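PDB 6NPS: AxyAgu115A from Amphibacillus xylanus NBRC 15112, which probably acts as a family GH115 alpha-glucuronidase, hydrolysing glucuronic acid side groups from arabinoglucuronoxylan. Local coordinates for residues E178-F190 with A627-H639. The protein carries 3 engineered substitutions. Numbering follows the deposited sequence.
Sequences EWPAFGNWSAKNF and ADGKFYGMGLSEH
The Trp185 indole is held between Met634 and Phe190: CE of Met634 sits over the centre of one face, 3.6 Å from Trp185 CD2, while CE2 of Phe190 brings its ring edge near the rim of the opposite face. Met634 SD lies over the same face as CE, a Met-aromatic contact 4.5 Å from the centroid of the five-membered ring. A bend at chi2 (-57°) turns the thioether back over the indole, and CE also reaches Phe182 CD2. At the indole edge, Trp185 NE1 donates to Lys630 O (2.8 Å) almost exactly in the ring plane, the N-H...O angle being 153°. One turn on, Asn189 ND2 gives a longer bond of 3.3 Å to Gly629 O, in the planes of both amide and carbonyl; that oxygen also takes Tyr632 N. Lys188 crosses Tyr632 at about a right angle, its CD 3.4 Å from Tyr632 CB. Gly633 O meets Ala181 CA at 3.0 Å in a CA-H...O contact; a CB on Gly633 would press on Asn184 CB. A leucine in place of Trp185 would probably leave Lys630 O without this donor and the Met634 methyl without its aromatic platform. Helix 181-190, in the family's TIM-barrel region, thus docks on carbonyls around the end of helix 601-629, and the in-plane N-H bond probably fixes the indole's rotation, presenting its face to the Met634 methyl.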
ATOM      1  N   GLU A 178      27.495   7.761 -21.087  1.00 83.12           N
ATOM      2  CA  GLU A 178      28.399   8.805 -20.627  1.00 70.49           C
ATOM      3  C   GLU A 178      27.703  10.137 -20.373  1.00 69.88           C
ATOM      4  O   GLU A 178      28.370  11.103 -19.991  1.00 72.09           O
ATOM      5  CB  GLU A 178      29.582   8.964 -21.605  1.00 60.95           C
ATOM      6  CG  GLU A 178      29.244   9.567 -22.989  1.00 60.83           C
ATOM      7  CD  GLU A 178      29.042   8.483 -24.042  1.00 59.73           C
ATOM      8  OE1 GLU A 178      28.810   7.301 -23.665  1.00 64.37           O
ATOM      9  OE2 GLU A 178      29.084   8.803 -25.234  1.00 57.58           O
ATOM     10  N   TRP A 179      26.375  10.204 -20.528  1.00 66.48           N
ATOM     11  CA  TRP A 179      25.661  11.408 -20.171  1.00 67.89           C
ATOM     12  C   TRP A 179      24.718  11.099 -19.020  1.00 75.86           C
ATOM     13  O   TRP A 179      24.106  10.027 -19.006  1.00 79.42           O
ATOM     14  CB  TRP A 179      24.864  11.978 -21.359  1.00 71.03           C
ATOM     15  CG  TRP A 179      25.753  12.686 -22.362  1.00 73.06           C
ATOM     16  CD1 TRP A 179      26.260  12.160 -23.521  1.00 72.63           C
ATOM     17  CD2 TRP A 179      26.269  14.032 -22.273  1.00 74.15           C
ATOM     18  NE1 TRP A 179      27.052  13.095 -24.163  1.00 73.12           N
ATOM     19  CE2 TRP A 179      27.077  14.249 -23.420  1.00 75.14           C
ATOM     20  CE3 TRP A 179      26.128  15.072 -21.342  1.00 72.83           C
ATOM     21  CZ2 TRP A 179      27.735  15.463 -23.658  1.00 72.31           C
ATOM     22  CZ3 TRP A 179      26.786  16.275 -21.580  1.00 72.31           C
ATOM     23  CH2 TRP A 179      27.576  16.459 -22.730  1.00 73.96           C
ATOM     24  N   PRO A 180      24.573  12.011 -18.039  1.00 74.34           N
ATOM     25  CA  PRO A 180      25.156  13.361 -18.026  1.00 72.09           C
ATOM     26  C   PRO A 180      26.578  13.461 -17.429  1.00 66.61           C
ATOM     27  O   PRO A 180      27.260  14.471 -17.631  1.00 69.14           O
ATOM     28  CB  PRO A 180      24.163  14.137 -17.157  1.00 75.43           C
ATOM     29  CG  PRO A 180      23.726  13.104 -16.132  1.00 75.91           C
ATOM     30  CD  PRO A 180      23.741  11.764 -16.839  1.00 75.79           C
ATOM     31  N   ALA A 181      27.015  12.430 -16.708  1.00 60.55           N
ATOM     32  CA  ALA A 181      28.265  12.498 -15.957  1.00 61.61           C
ATOM     33  C   ALA A 181      29.495  12.833 -16.816  1.00 60.69           C
ATOM     34  O   ALA A 181      30.017  13.953 -16.739  1.00 56.94           O
ATOM     35  CB  ALA A 181      28.494  11.178 -15.215  1.00 59.77           C
ATOM     36  N   PHE A 182      29.971  11.864 -17.611  1.00 61.52           N
ATOM     37  CA  PHE A 182      31.211  12.034 -18.376  1.00 58.47           C
ATOM     38  C   PHE A 182      31.154  13.266 -19.269  1.00 55.22           C
ATOM     39  O   PHE A 182      32.153  13.974 -19.421  1.00 52.65           O
ATOM     40  CB  PHE A 182      31.474  10.784 -19.218  1.00 51.35           C
ATOM     41  CG  PHE A 182      32.907  10.561 -19.584  1.00 54.05           C
ATOM     42  CD1 PHE A 182      33.425  11.045 -20.772  1.00 58.34           C
ATOM     43  CD2 PHE A 182      33.721   9.802 -18.780  1.00 51.31           C
ATOM     44  CE1 PHE A 182      34.741  10.809 -21.122  1.00 53.45           C
ATOM     45  CE2 PHE A 182      35.019   9.565 -19.122  1.00 54.45           C
ATOM     46  CZ  PHE A 182      35.535  10.069 -20.305  1.00 52.62           C
ATOM     47  N   GLY A 183      29.996  13.530 -19.877  1.00 55.93           N
ATOM     48  CA  GLY A 183      29.894  14.673 -20.773  1.00 52.43           C
ATOM     49  C   GLY A 183      30.220  15.977 -20.069  1.00 56.43           C
ATOM     50  O   GLY A 183      31.097  16.731 -20.498  1.00 54.61           O
ATOM     51  N   ASN A 184      29.551  16.232 -18.942  1.00 54.97           N
ATOM     52  CA  ASN A 184      29.836  17.423 -18.142  1.00 53.40           C
ATOM     53  C   ASN A 184      31.267  17.428 -17.617  1.00 49.85           C
ATOM     54  O   ASN A 184      31.892  18.488 -17.504  1.00 55.98           O
ATOM     55  CB  ASN A 184      28.868  17.496 -16.971  1.00 56.60           C
ATOM     56  CG  ASN A 184      27.512  17.991 -17.387  1.00 66.96           C
ATOM     57  OD1 ASN A 184      27.248  19.185 -17.335  1.00 75.75           O
ATOM     58  ND2 ASN A 184      26.640  17.076 -17.800  1.00 66.46           N
ATOM     59  N   TRP A 185      31.784  16.263 -17.247  1.00 42.05           N
ATOM     60  CA  TRP A 185      33.150  16.180 -16.735  1.00 44.60           C
ATOM     61  C   TRP A 185      34.150  16.564 -17.818  1.00 49.15           C
ATOM     62  O   TRP A 185      35.028  17.406 -17.606  1.00 48.90           O
ATOM     63  CB  TRP A 185      33.428  14.761 -16.228  1.00 41.69           C
ATOM     64  CG  TRP A 185      34.843  14.505 -15.808  1.00 38.04           C
ATOM     65  CD1 TRP A 185      35.427  14.895 -14.648  1.00 45.63           C
ATOM     66  CD2 TRP A 185      35.855  13.829 -16.563  1.00 41.65           C
ATOM     67  NE1 TRP A 185      36.751  14.481 -14.609  1.00 43.99           N
ATOM     68  CE2 TRP A 185      37.034  13.816 -15.770  1.00 45.36           C
ATOM     69  CE3 TRP A 185      35.877  13.200 -17.813  1.00 41.10           C
ATOM     70  CZ2 TRP A 185      38.230  13.206 -16.196  1.00 43.05           C
ATOM     71  CZ3 TRP A 185      37.079  12.602 -18.248  1.00 43.43           C
ATOM     72  CH2 TRP A 185      38.231  12.608 -17.434  1.00 43.15           C
ATOM     73  N   SER A 186      34.022  15.942 -18.987  1.00 52.50           N
ATOM     74  CA  SER A 186      34.879  16.260 -20.131  1.00 55.22           C
ATOM     75  C   SER A 186      34.788  17.743 -20.511  1.00 54.03           C
ATOM     76  O   SER A 186      35.813  18.404 -20.718  1.00 53.32           O
ATOM     77  CB  SER A 186      34.487  15.375 -21.309  1.00 50.75           C
ATOM     78  OG  SER A 186      33.414  16.034 -21.961  1.00 65.35           O
ATOM     79  N   ALA A 187      33.568  18.284 -20.614  1.00 55.35           N
ATOM     80  CA  ALA A 187      33.406  19.695 -20.978  1.00 59.72           C
ATOM     81  C   ALA A 187      34.106  20.619 -19.979  1.00 65.03           C
ATOM     82  O   ALA A 187      34.917  21.469 -20.362  1.00 66.17           O
ATOM     83  CB  ALA A 187      31.919  20.050 -21.086  1.00 61.51           C
ATOM     84  N   LYS A 188      33.814  20.464 -18.684  1.00 63.06           N
ATOM     85  CA  LYS A 188      34.401  21.349 -17.678  1.00 62.75           C
ATOM     86  C   LYS A 188      35.924  21.236 -17.619  1.00 55.44           C
ATOM     87  O   LYS A 188      36.620  22.252 -17.517  1.00 55.57           O
ATOM     88  CB  LYS A 188      33.809  21.042 -16.302  1.00 69.40           C
ATOM     89  CG  LYS A 188      34.278  21.983 -15.208  1.00 76.72           C
ATOM     90  CD  LYS A 188      34.660  21.187 -13.967  1.00 82.76           C
ATOM     91  CE  LYS A 188      35.669  21.893 -13.052  1.00 85.93           C
ATOM     92  NZ  LYS A 188      34.974  22.691 -11.966  1.00 86.97           N
ATOM     93  N   ASN A 189      36.465  20.009 -17.650  1.00 49.29           N
ATOM     94  CA  ASN A 189      37.892  19.809 -17.426  1.00 49.47           C
ATOM     95  C   ASN A 189      38.726  19.842 -18.705  1.00 55.84           C
ATOM     96  O   ASN A 189      39.952  19.967 -18.620  1.00 59.49           O
ATOM     97  CB  ASN A 189      38.134  18.479 -16.706  1.00 52.06           C
ATOM     98  CG  ASN A 189      37.804  18.545 -15.204  1.00 64.35           C
ATOM     99  OD1 ASN A 189      38.242  19.452 -14.498  1.00 67.94           O
ATOM    100  ND2 ASN A 189      37.020  17.583 -14.724  1.00 63.26           N
ATOM    101  N   PHE A 190      38.113  19.716 -19.886  1.00 51.77           N
ATOM    102  CA  PHE A 190      38.916  19.605 -21.106  1.00 53.54           C
ATOM    103  C   PHE A 190      38.302  20.252 -22.329  1.00 51.35           C
ATOM    104  O   PHE A 190      38.952  20.249 -23.384  1.00 49.54           O
ATOM    105  CB  PHE A 190      39.213  18.131 -21.456  1.00 51.14           C
ATOM    106  CG  PHE A 190      39.810  17.344 -20.335  1.00 51.30           C
ATOM    107  CD1 PHE A 190      41.160  17.442 -20.042  1.00 49.55           C
ATOM    108  CD2 PHE A 190      39.014  16.512 -19.558  1.00 54.49           C
ATOM    109  CE1 PHE A 190      41.710  16.733 -18.994  1.00 50.59           C
ATOM    110  CE2 PHE A 190      39.561  15.787 -18.506  1.00 55.59           C
ATOM    111  CZ  PHE A 190      40.914  15.903 -18.224  1.00 52.88           C
ATOM    112  N   ALA A 627      39.626  18.701  -5.060  1.00 48.20           N
ATOM    113  CA  ALA A 627      40.761  18.828  -5.973  1.00 49.88           C
ATOM    114  C   ALA A 627      40.410  19.721  -7.164  1.00 49.05           C
ATOM    115  O   ALA A 627      40.724  19.408  -8.311  1.00 48.96           O
ATOM    116  CB  ALA A 627      41.251  17.449  -6.424  1.00 49.87           C
ATOM    117  N   ASP A 628      39.722  20.832  -6.879  1.00 52.04           N
ATOM    118  CA  ASP A 628      39.342  21.832  -7.879  1.00 61.01           C
ATOM    119  C   ASP A 628      38.491  21.232  -9.002  1.00 56.52           C
ATOM    120  O   ASP A 628      38.697  21.516 -10.181  1.00 54.39           O
ATOM    121  CB  ASP A 628      40.579  22.536  -8.451  1.00 71.85           C
ATOM    122  CG  ASP A 628      40.223  23.797  -9.254  1.00 84.82           C
ATOM    123  OD1 ASP A 628      39.494  24.669  -8.713  1.00 87.25           O
ATOM    124  OD2 ASP A 628      40.666  23.914 -10.429  1.00 86.85           O
ATOM    125  N   GLY A 629      37.515  20.406  -8.633  1.00 46.69           N
ATOM    126  CA  GLY A 629      36.597  19.872  -9.622  1.00 46.01           C
ATOM    127  C   GLY A 629      37.182  18.788 -10.499  1.00 50.62           C
ATOM    128  O   GLY A 629      36.716  18.585 -11.633  1.00 49.29           O
ATOM    129  N   LYS A 630      38.215  18.091 -10.004  1.00 48.97           N
ATOM    130  CA  LYS A 630      38.801  16.958 -10.716  1.00 48.60           C
ATOM    131  C   LYS A 630      37.746  15.926 -11.130  1.00 48.71           C
ATOM    132  O   LYS A 630      37.852  15.328 -12.213  1.00 46.52           O
ATOM    133  CB  LYS A 630      39.870  16.308  -9.816  1.00 50.33           C
ATOM    134  CG  LYS A 630      40.704  15.210 -10.472  1.00 53.19           C
ATOM    135  CD  LYS A 630      41.572  14.473  -9.435  1.00 55.18           C
ATOM    136  CE  LYS A 630      42.653  13.574 -10.081  1.00 53.87           C
ATOM    137  NZ  LYS A 630      42.702  13.605 -11.579  1.00 51.31           N
ATOM    138  N   PHE A 631      36.727  15.699 -10.282  1.00 41.76           N
ATOM    139  CA  PHE A 631      35.658  14.738 -10.557  1.00 40.43           C
ATOM    140  C   PHE A 631      34.318  15.411 -10.855  1.00 39.45           C
ATOM    141  O   PHE A 631      33.270  14.770 -10.733  1.00 41.24           O
ATOM    142  CB  PHE A 631      35.506  13.763  -9.384  1.00 36.59           C
ATOM    143  CG  PHE A 631      36.811  13.161  -8.969  1.00 42.18           C
ATOM    144  CD1 PHE A 631      37.417  12.183  -9.770  1.00 42.66           C
ATOM    145  CD2 PHE A 631      37.476  13.614  -7.845  1.00 41.95           C
ATOM    146  CE1 PHE A 631      38.676  11.646  -9.423  1.00 44.25           C
ATOM    147  CE2 PHE A 631      38.733  13.073  -7.498  1.00 44.91           C
ATOM    148  CZ  PHE A 631      39.324  12.094  -8.293  1.00 44.37           C
ATOM    149  N   TYR A 632      34.331  16.674 -11.251  1.00 41.72           N
ATOM    150  CA  TYR A 632      33.076  17.388 -11.459  1.00 48.15           C
ATOM    151  C   TYR A 632      32.172  16.659 -12.451  1.00 47.87           C
ATOM    152  O   TYR A 632      32.589  16.295 -13.553  1.00 48.81           O
ATOM    153  CB  TYR A 632      33.355  18.799 -11.948  1.00 53.35           C
ATOM    154  CG  TYR A 632      32.105  19.573 -12.299  1.00 58.88           C
ATOM    155  CD1 TYR A 632      31.634  19.612 -13.609  1.00 59.81           C
ATOM    156  CD2 TYR A 632      31.390  20.267 -11.318  1.00 62.28           C
ATOM    157  CE1 TYR A 632      30.494  20.318 -13.945  1.00 64.27           C
ATOM    158  CE2 TYR A 632      30.237  20.979 -11.645  1.00 68.20           C
ATOM    159  CZ  TYR A 632      29.799  21.002 -12.964  1.00 71.13           C
ATOM    160  OH  TYR A 632      28.665  21.704 -13.313  1.00 76.87           O
ATOM    161  N   GLY A 633      30.918  16.457 -12.055  1.00 44.15           N
ATOM    162  CA  GLY A 633      29.935  15.830 -12.905  1.00 41.43           C
ATOM    163  C   GLY A 633      29.904  14.319 -12.850  1.00 44.50           C
ATOM    164  O   GLY A 633      28.903  13.723 -13.277  1.00 43.40           O
ATOM    165  N   MET A 634      30.944  13.677 -12.294  1.00 42.85           N
ATOM    166  CA  MET A 634      31.012  12.216 -12.286  1.00 41.02           C
ATOM    167  C   MET A 634      29.919  11.577 -11.436  1.00 41.57           C
ATOM    168  O   MET A 634      29.652  10.384 -11.597  1.00 41.40           O
ATOM    169  CB  MET A 634      32.385  11.758 -11.778  1.00 44.20           C
ATOM    170  CG  MET A 634      33.489  11.914 -12.802  1.00 50.15           C
ATOM    171  SD  MET A 634      33.083  11.026 -14.321  1.00 56.90           S
ATOM    172  CE  MET A 634      34.768  10.798 -14.974  1.00 51.80           C
ATOM    173  N   GLY A 635      29.281  12.339 -10.544  1.00 43.03           N
ATOM    174  CA  GLY A 635      28.233  11.804  -9.690  1.00 44.00           C
ATOM    175  C   GLY A 635      26.856  12.360  -9.988  1.00 44.74           C
ATOM    176  O   GLY A 635      25.949  12.265  -9.151  1.00 39.84           O
ATOM    177  N   LEU A 636      26.678  12.907 -11.195  1.00 40.35           N
ATOM    178  CA  LEU A 636      25.458  13.614 -11.578  1.00 42.58           C
ATOM    179  C   LEU A 636      24.243  12.728 -11.883  1.00 41.63           C
ATOM    180  O   LEU A 636      23.116  13.245 -11.869  1.00 43.65           O
ATOM    181  CB  LEU A 636      25.730  14.465 -12.820  1.00 50.75           C
ATOM    182  CG  LEU A 636      26.081  15.925 -12.577  1.00 54.57           C
ATOM    183  CD1 LEU A 636      26.204  16.697 -13.915  1.00 52.63           C
ATOM    184  CD2 LEU A 636      25.050  16.530 -11.647  1.00 54.09           C
ATOM    185  N   SER A 637      24.425  11.443 -12.191  1.00 42.79           N
ATOM    186  CA  SER A 637      23.304  10.610 -12.616  1.00 46.65           C
ATOM    187  C   SER A 637      22.260  10.507 -11.511  1.00 42.58           C
ATOM    188  O   SER A 637      22.606  10.243 -10.354  1.00 43.32           O
ATOM    189  CB  SER A 637      23.787   9.193 -12.965  1.00 54.17           C
ATOM    190  OG  SER A 637      25.063   9.221 -13.555  1.00 67.81           O
ATOM    191  N   GLU A 638      20.993  10.720 -11.876  1.00 38.87           N
ATOM    192  CA  GLU A 638      19.868  10.357 -11.017  1.00 39.38           C
ATOM    193  C   GLU A 638      20.008   8.905 -10.633  1.00 40.39           C
ATOM    194  O   GLU A 638      20.283   8.055 -11.485  1.00 37.25           O
ATOM    195  CB  GLU A 638      18.526  10.554 -11.730  1.00 43.28           C
ATOM    196  CG  GLU A 638      18.107  11.993 -11.904  1.00 54.63           C
ATOM    197  CD  GLU A 638      17.957  12.701 -10.573  1.00 65.53           C
ATOM    198  OE1 GLU A 638      17.310  12.133  -9.667  1.00 62.77           O
ATOM    199  OE2 GLU A 638      18.502  13.816 -10.432  1.00 70.86           O
ATOM    200  N   HIS A 639      19.812   8.608  -9.337  1.00 31.78           N
ATOM    201  CA  HIS A 639      20.081   7.258  -8.869  1.00 33.40           C
ATOM    202  C   HIS A 639      19.129   6.774  -7.773  1.00 36.30           C
ATOM    203  O   HIS A 639      19.342   5.677  -7.233  1.00 39.51           O
ATOM    204  CB  HIS A 639      21.525   7.175  -8.385  1.00 33.26           C
ATOM    205  CG  HIS A 639      21.873   8.211  -7.373  1.00 34.64           C
ATOM    206  ND1 HIS A 639      22.243   9.494  -7.713  1.00 37.72           N
ATOM    207  CD2 HIS A 639      21.884   8.161  -6.013  1.00 37.26           C
ATOM    208  CE1 HIS A 639      22.470  10.189  -6.611  1.00 39.97           C
ATOM    209  NE2 HIS A 639      22.271   9.401  -5.569  1.00 37.10           N
TER